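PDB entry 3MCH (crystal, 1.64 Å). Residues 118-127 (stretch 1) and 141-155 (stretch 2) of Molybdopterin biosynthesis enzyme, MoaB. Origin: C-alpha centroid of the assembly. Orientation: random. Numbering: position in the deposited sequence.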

# COMPACT_ATOMS: atom_id res chain seq x y z
N GLY B 118 -2.08 -10.26 6.25
CA GLY B 118 -1.76 -9.89 7.61
C GLY B 118 -1.56 -11.07 8.53
O GLY B 118 -1.58 -12.23 8.10
N VAL B 119 -1.37 -10.77 9.81
CA VAL B 119 -1.15 -11.80 10.80
C VAL B 119 -2.17 -11.72 11.92
O VAL B 119 -2.56 -10.64 12.34
CB VAL B 119 0.26 -11.66 11.43
CG1 VAL B 119 0.45 -12.66 12.57
CG2 VAL B 119 1.33 -11.86 10.35
N ARG B 120 -2.63 -12.89 12.37
CA ARG B 120 -3.54 -12.99 13.50
C ARG B 120 -2.87 -14.07 14.36
O ARG B 120 -2.70 -15.21 13.91
CB ARG B 120 -4.94 -13.44 13.10
CG ARG B 120 -5.90 -13.48 14.29
CD ARG B 120 -7.24 -14.12 13.98
NE ARG B 120 -8.01 -14.37 15.20
CZ ARG B 120 -8.64 -13.43 15.91
NH1 ARG B 120 -8.61 -12.16 15.52
NH2 ARG B 120 -9.29 -13.76 17.02
N GLY B 121 -2.47 -13.70 15.57
CA GLY B 121 -1.80 -14.66 16.43
C GLY B 121 -0.50 -15.09 15.77
O GLY B 121 0.40 -14.28 15.57
N ARG B 122 -0.40 -16.37 15.42
CA ARG B 122 0.79 -16.89 14.75
C ARG B 122 0.40 -17.48 13.41
O ARG B 122 0.96 -18.48 12.97
CB ARG B 122 1.48 -17.94 15.62
CG ARG B 122 2.37 -17.35 16.70
CD ARG B 122 2.79 -18.41 17.69
NE ARG B 122 1.67 -18.81 18.54
CZ ARG B 122 1.40 -20.06 18.89
NH1 ARG B 122 0.36 -20.32 19.66
NH2 ARG B 122 2.16 -21.05 18.44
N THR B 123 -0.58 -16.84 12.76
CA THR B 123 -1.08 -17.29 11.47
C THR B 123 -1.02 -16.18 10.43
O THR B 123 -1.50 -15.07 10.67
CB THR B 123 -2.54 -17.78 11.58
OG1 THR B 123 -2.62 -18.81 12.58
CG2 THR B 123 -3.03 -18.33 10.24
N LEU B 124 -0.43 -16.48 9.28
CA LEU B 124 -0.34 -15.51 8.19
C LEU B 124 -1.55 -15.76 7.31
O LEU B 124 -1.83 -16.90 6.94
CB LEU B 124 0.95 -15.72 7.39
CG LEU B 124 1.20 -14.78 6.21
CD1 LEU B 124 1.34 -13.34 6.68
CD2 LEU B 124 2.47 -15.24 5.50
N ILE B 125 -2.27 -14.69 6.97
CA ILE B 125 -3.46 -14.79 6.14
C ILE B 125 -3.35 -13.92 4.90
O ILE B 125 -3.05 -12.72 4.99
CB ILE B 125 -4.72 -14.35 6.94
CG1 ILE B 125 -4.80 -15.14 8.25
CG2 ILE B 125 -5.98 -14.57 6.12
CD1 ILE B 125 -3.98 -14.54 9.37
N LEU B 126 -3.56 -14.53 3.74
CA LEU B 126 -3.51 -13.81 2.47
C LEU B 126 -4.83 -13.99 1.71
O LEU B 126 -5.34 -15.11 1.64
CB LEU B 126 -2.38 -14.33 1.58
CG LEU B 126 -0.95 -13.82 1.79
CD1 LEU B 126 -0.45 -14.15 3.18
CD2 LEU B 126 -0.05 -14.44 0.73
N ASN B 127 -5.35 -12.90 1.16
CA ASN B 127 -6.58 -12.92 0.36
C ASN B 127 -6.20 -12.99 -1.11
O ASN B 127 -5.79 -11.97 -1.69
CB ASN B 127 -7.39 -11.62 0.52
CG ASN B 127 -7.97 -11.43 1.90
OD1 ASN B 127 -8.25 -10.30 2.29
ND2 ASN B 127 -8.19 -12.52 2.64
N ALA B 141 3.53 -15.04 -7.13
CA ALA B 141 4.25 -13.80 -6.89
C ALA B 141 4.80 -13.73 -5.46
O ALA B 141 5.87 -13.16 -5.22
CB ALA B 141 3.34 -12.60 -7.16
N VAL B 142 4.07 -14.30 -4.51
CA VAL B 142 4.51 -14.28 -3.12
C VAL B 142 5.34 -15.51 -2.73
O VAL B 142 6.12 -15.46 -1.78
CB VAL B 142 3.30 -14.18 -2.14
CG1 VAL B 142 2.50 -12.91 -2.42
CG2 VAL B 142 2.42 -15.41 -2.27
N LEU B 143 5.19 -16.60 -3.47
CA LEU B 143 5.88 -17.85 -3.16
C LEU B 143 7.36 -17.75 -2.78
O LEU B 143 7.81 -18.39 -1.83
CB LEU B 143 5.73 -18.83 -4.33
CG LEU B 143 6.28 -20.25 -4.11
CD1 LEU B 143 5.57 -20.89 -2.92
CD2 LEU B 143 6.07 -21.09 -5.37
N PRO B 144 8.16 -16.96 -3.53
CA PRO B 144 9.58 -16.83 -3.21
C PRO B 144 9.94 -16.39 -1.79
O PRO B 144 10.99 -16.76 -1.27
CB PRO B 144 10.08 -15.84 -4.26
CG PRO B 144 9.21 -16.13 -5.43
CD PRO B 144 7.84 -16.25 -4.78
N VAL B 145 9.07 -15.60 -1.17
CA VAL B 145 9.33 -15.10 0.18
C VAL B 145 8.36 -15.65 1.21
O VAL B 145 8.41 -15.28 2.37
CB VAL B 145 9.27 -13.56 0.22
CG1 VAL B 145 10.28 -12.96 -0.75
CG2 VAL B 145 7.86 -13.08 -0.13
N LEU B 146 7.48 -16.55 0.78
CA LEU B 146 6.48 -17.11 1.67
C LEU B 146 7.08 -17.95 2.81
O LEU B 146 6.68 -17.80 3.96
CB LEU B 146 5.46 -17.93 0.87
CG LEU B 146 4.12 -18.23 1.54
CD1 LEU B 146 3.54 -16.96 2.14
CD2 LEU B 146 3.17 -18.81 0.51
N PRO B 147 8.03 -18.85 2.50
CA PRO B 147 8.61 -19.64 3.60
C PRO B 147 9.28 -18.75 4.64
O PRO B 147 9.10 -18.95 5.85
CB PRO B 147 9.60 -20.55 2.88
CG PRO B 147 8.95 -20.76 1.54
CD PRO B 147 8.49 -19.36 1.19
N HIS B 148 10.07 -17.78 4.19
CA HIS B 148 10.76 -16.87 5.11
C HIS B 148 9.74 -16.13 5.97
O HIS B 148 9.90 -16.00 7.18
CB HIS B 148 11.61 -15.85 4.34
CG HIS B 148 12.44 -14.97 5.22
ND1 HIS B 148 13.57 -15.42 5.87
CD2 HIS B 148 12.29 -13.68 5.59
CE1 HIS B 148 14.08 -14.45 6.60
NE2 HIS B 148 13.32 -13.38 6.45
N ALA B 149 8.68 -15.65 5.32
CA ALA B 149 7.62 -14.93 6.02
C ALA B 149 7.00 -15.80 7.11
O ALA B 149 6.82 -15.35 8.24
CB ALA B 149 6.55 -14.50 5.02
N LEU B 150 6.66 -17.03 6.75
CA LEU B 150 6.03 -17.94 7.70
C LEU B 150 6.95 -18.31 8.86
O LEU B 150 6.48 -18.45 9.99
CB LEU B 150 5.55 -19.21 6.97
CG LEU B 150 4.29 -18.98 6.14
CD1 LEU B 150 4.11 -20.11 5.12
CD2 LEU B 150 3.08 -18.88 7.06
N SER B 151 8.25 -18.44 8.61
CA SER B 151 9.16 -18.79 9.69
C SER B 151 9.19 -17.69 10.75
O SER B 151 9.29 -17.97 11.94
CB SER B 151 10.58 -19.06 9.15
OG SER B 151 11.15 -17.92 8.54
N LEU B 152 9.06 -16.44 10.32
CA LEU B 152 9.06 -15.32 11.26
C LEU B 152 7.76 -15.22 12.03
O LEU B 152 7.75 -15.02 13.25
CB LEU B 152 9.31 -14.01 10.50
CG LEU B 152 10.72 -13.84 9.94
CD1 LEU B 152 10.83 -12.51 9.22
CD2 LEU B 152 11.74 -13.91 11.08
N VAL B 153 6.65 -15.39 11.33
CA VAL B 153 5.32 -15.33 11.94
C VAL B 153 5.06 -16.47 12.91
O VAL B 153 4.52 -16.27 14.00
CB VAL B 153 4.22 -15.37 10.85
CG1 VAL B 153 2.84 -15.55 11.49
CG2 VAL B 153 4.26 -14.09 10.04
N THR B 154 5.44 -17.68 12.50
CA THR B 154 5.18 -18.88 13.29
C THR B 154 6.30 -19.31 14.21
O THR B 154 6.07 -20.06 15.17
CB THR B 154 4.87 -20.06 12.37
OG1 THR B 154 6.07 -20.44 11.67
CG2 THR B 154 3.81 -19.68 11.35
N GLY B 155 7.52 -18.87 13.91
CA GLY B 155 8.66 -19.25 14.72
C GLY B 155 9.10 -20.67 14.38
O GLY B 155 9.99 -21.21 15.03
O HOH W 1 3.08 -13.88 15.07
O HOH W 2 3.37 -21.28 15.67

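Stretch 1 is a β-hairpin: strands 118-120 and 123-127 are tied by paired backbone hydrogen bonds, G118 N to I125 O (2.9 Å) and I125 N to G118 O (2.8 Å), and turn at G121, whose positive phi suits glycine. Helix 146-154 lies across it, its axis 8.1 Å from that of strand 123-127 at closest approach and their directions 137° apart. The backbones come closer near the turn: CA of R122 and CA of T154 are 5.0 Å apart, whereas CA of L126 and CA of V142, which precedes this helix, stand at 9.8 Å.

No direct hydrogen bond crosses the interface; most of the listed contacts behind the 411 Å² buried are between apolar side chains, whose close packing excludes water. L124 is the main bump from the strand. Its CD2 lies 3.9 Å from L146 CD1 and 4.2 Å from A149 CB, the short alanine leaving room for it, while its CB meets L150 CD2 at 3.8 Å. V153 is the helix's counterpart, with the largest covered area: its CG2 touches V119 CG2 (3.7 Å) and its CG1 rests 3.9 Å from T123 N. Farther along, L126 CD2 reaches V142 CG2 at 4.0 Å, spanning the wider gap.

At the turn, polar links are indirect. Water 1 donates to G121 O (2.8 Å) and V153 O (3.0 Å); water 2 donates to T154 O (3.0 Å) and weakly accepts from R122 NH2 (3.0 Å).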